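Local structure of 11S globulin (Wrightia tinctoria, 5WXU) at the interface of chains A and B. The protein binds the plant hormone auxin, sequestering it, and probably serves as a seed storage protein built from cupin domains and assembled as a hexamer. Coordinates in Å, arbitrary orientation; residue numbers count along the deposited sequence, not the author numbering. Chains: chain A/B, 11S globulin.

The interface of chains A and B. Residues chain A 306, 317, 319, 321-322; chain B 292-294.
A:Asn322 and A:Tyr321 grip the backbone of B:Thr292–B:Arg294 in a small part of the two-fold interface of the 11S globulin hexamer, illustrating how an interface can read main chain with side-chain amides and loop carbonyls. Direct hydrogen bonds cross here from both chains: B:Arg294 N donates almost straight (169° at H) to A:Tyr321 O over 3.1 Å, and A:Asn322 ND2 reaches B:Thr292 O at 2.9 Å, more bent, from above that carbonyl's plane while the acceptor lies close to the amide's own plane. Water extends both: one bridges B:Thr292 O and the carboxylate oxygen A:Asp306 OD1, the other A:Tyr321 O and B:Arg294 O.

Within chain A, a second shell sets these groups. A:Asn322 CG stands anti to the carbonyl carbon (chi1 -46°), carrying the amide to chain B. A:Asn319 N binds A:Asn322 OD1 at 3.1 Å, fixing the amide's flip and setting ND2 towards B:Thr292 O. Cut back to alanine, A:Asn322 would probably leave B:Thr292 O without its amide donor and A:Asn319 N without its side-chain acceptor. A:Asp306 OD2 is held by both N and OG1 of A:Thr317, the hydroxyl approaching from above the carboxylate plane.

Carbon contacts add to the polar ones, B:Thr292 burying 63 Å² against chain A. A:Tyr321 CB rests near B:Val293 CA, and the side chain of B:Thr292 crosses that of A:Asp306 at roughly a right angle, its methyl CG2 3.9 Å from A:Asp306 CG.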
ATOM      1  N   ASP A 306     -11.451  20.905  15.302  1.00 16.73           N
ATOM      2  CA  ASP A 306     -12.169  19.773  14.679  1.00 17.00           C
ATOM      3  C   ASP A 306     -13.429  19.412  15.504  1.00 16.45           C
ATOM      4  O   ASP A 306     -14.382  18.894  14.947  1.00 17.00           O
ATOM      5  CB  ASP A 306     -11.238  18.616  14.590  1.00 19.32           C
ATOM      6  CG  ASP A 306     -10.064  18.897  13.633  1.00 20.76           C
ATOM      7  OD1 ASP A 306     -10.315  19.353  12.462  1.00 20.70           O
ATOM      8  OD2 ASP A 306      -8.909  18.691  14.078  1.00 21.28           O
ATOM      9  N   THR A 317      -7.071  18.247  16.270  1.00 21.17           N
ATOM     10  CA  THR A 317      -6.319  16.994  16.197  1.00 21.81           C
ATOM     11  C   THR A 317      -5.382  17.073  15.012  1.00 21.23           C
ATOM     12  O   THR A 317      -5.654  17.762  14.053  1.00 26.45           O
ATOM     13  CB  THR A 317      -7.227  15.746  16.062  1.00 27.68           C
ATOM     14  OG1 THR A 317      -7.975  15.865  14.890  1.00 35.08           O
ATOM     15  CG2 THR A 317      -8.184  15.665  17.209  1.00 29.73           C
ATOM     16  N   ASN A 319      -3.088  14.421  12.759  1.00 17.00           N
ATOM     17  CA  ASN A 319      -2.722  13.049  12.419  1.00 16.20           C
ATOM     18  C   ASN A 319      -2.443  12.978  10.930  1.00 15.51           C
ATOM     19  O   ASN A 319      -2.399  14.016  10.233  1.00 14.25           O
ATOM     20  CB  ASN A 319      -3.835  12.071  12.804  1.00 18.39           C
ATOM     21  CG  ASN A 319      -5.158  12.483  12.243  1.00 20.82           C
ATOM     22  OD1 ASN A 319      -5.282  12.767  11.037  1.00 20.53           O
ATOM     23  ND2 ASN A 319      -6.139  12.583  13.107  1.00 22.80           N
ATOM     24  N   TYR A 321      -4.089  12.179   8.390  1.00 15.74           N
ATOM     25  CA  TYR A 321      -5.084  12.756   7.418  1.00 16.16           C
ATOM     26  C   TYR A 321      -4.902  14.230   7.238  1.00 17.60           C
ATOM     27  O   TYR A 321      -5.578  14.874   6.388  1.00 19.78           O
ATOM     28  CB  TYR A 321      -6.511  12.404   7.877  1.00 17.68           C
ATOM     29  CG  TYR A 321      -6.909  10.959   7.824  1.00 20.05           C
ATOM     30  CD1 TYR A 321      -7.153  10.338   6.609  1.00 25.53           C
ATOM     31  CD2 TYR A 321      -7.046  10.197   8.969  1.00 19.55           C
ATOM     32  CE1 TYR A 321      -7.525   8.992   6.544  1.00 28.24           C
ATOM     33  CE2 TYR A 321      -7.423   8.876   8.902  1.00 20.76           C
ATOM     34  CZ  TYR A 321      -7.653   8.293   7.701  1.00 25.19           C
ATOM     35  OH  TYR A 321      -7.970   6.972   7.662  1.00 28.73           O
ATOM     36  N   ASN A 322      -4.092  14.848   8.134  0.50 15.90           N
ATOM     37  CA  ASN A 322      -3.766  16.298   8.183  0.50 17.27           C
ATOM     38  C   ASN A 322      -2.307  16.602   7.701  0.50 18.36           C
ATOM     39  O   ASN A 322      -2.091  17.562   6.898  0.50 17.04           O
ATOM     40  CB  ASN A 322      -3.992  16.871   9.628  0.50 17.06           C
ATOM     41  CG  ASN A 322      -5.323  16.445  10.295  0.50 18.10           C
ATOM     42  OD1 ASN A 322      -5.413  16.048  11.512  0.50 15.50           O
ATOM     43  ND2 ASN A 322      -6.388  16.497   9.494  0.50 18.62           N
TER
ATOM     44  N   THR B 292     -11.909  14.269  10.010  1.00 25.64           N
ATOM     45  CA  THR B 292     -11.065  15.528  10.126  1.00 27.99           C
ATOM     46  C   THR B 292     -10.123  15.908   9.045  1.00 26.40           C
ATOM     47  O   THR B 292      -9.272  16.812   9.278  1.00 25.14           O
ATOM     48  CB  THR B 292     -10.088  15.466  11.378  1.00 28.95           C
ATOM     49  OG1 THR B 292      -8.929  14.541  11.208  1.00 27.74           O
ATOM     50  CG2 THR B 292     -10.966  15.216  12.536  1.00 24.62           C
ATOM     51  N   VAL B 293     -10.209  15.157   7.967  1.00 21.67           N
ATOM     52  CA  VAL B 293      -9.241  15.210   6.848  1.00 21.76           C
ATOM     53  C   VAL B 293      -9.050  16.694   6.507  1.00 22.67           C
ATOM     54  O   VAL B 293     -10.021  17.469   6.486  1.00 21.81           O
ATOM     55  CB  VAL B 293      -9.725  14.337   5.661  1.00 24.89           C
ATOM     56  CG1 VAL B 293     -11.033  14.928   5.130  1.00 26.50           C
ATOM     57  CG2 VAL B 293      -8.723  14.291   4.506  1.00 25.59           C
ATOM     58  N   ARG B 294      -7.780  17.033   6.289  0.55 19.96           N
ATOM     59  CA  ARG B 294      -7.427  18.343   5.825  0.55 19.84           C
ATOM     60  C   ARG B 294      -7.857  18.444   4.382  0.55 17.55           C
ATOM     61  O   ARG B 294      -7.670  17.578   3.529  0.55 17.57           O
ATOM     62  CB  ARG B 294      -5.944  18.659   5.948  0.55 20.99           C
ATOM     63  CG  ARG B 294      -5.592  20.090   5.589  0.55 21.74           C
ATOM     64  CD  ARG B 294      -4.358  20.623   6.299  0.55 26.37           C
ATOM     65  NE  ARG B 294      -4.262  22.059   6.063  0.55 33.20           N
ATOM     66  CZ  ARG B 294      -4.289  23.040   6.970  0.55 35.77           C
ATOM     67  NH1 ARG B 294      -4.381  22.824   8.301  0.55 36.61           N
ATOM     68  NH2 ARG B 294      -4.193  24.284   6.516  0.55 38.77           N
TER
HETATM   69  O   HOH W   1      -5.809  15.832   3.589  1.00 17.73           O
HETATM   70  O   HOH W   2      -8.302  18.923  10.616  1.00 30.95           O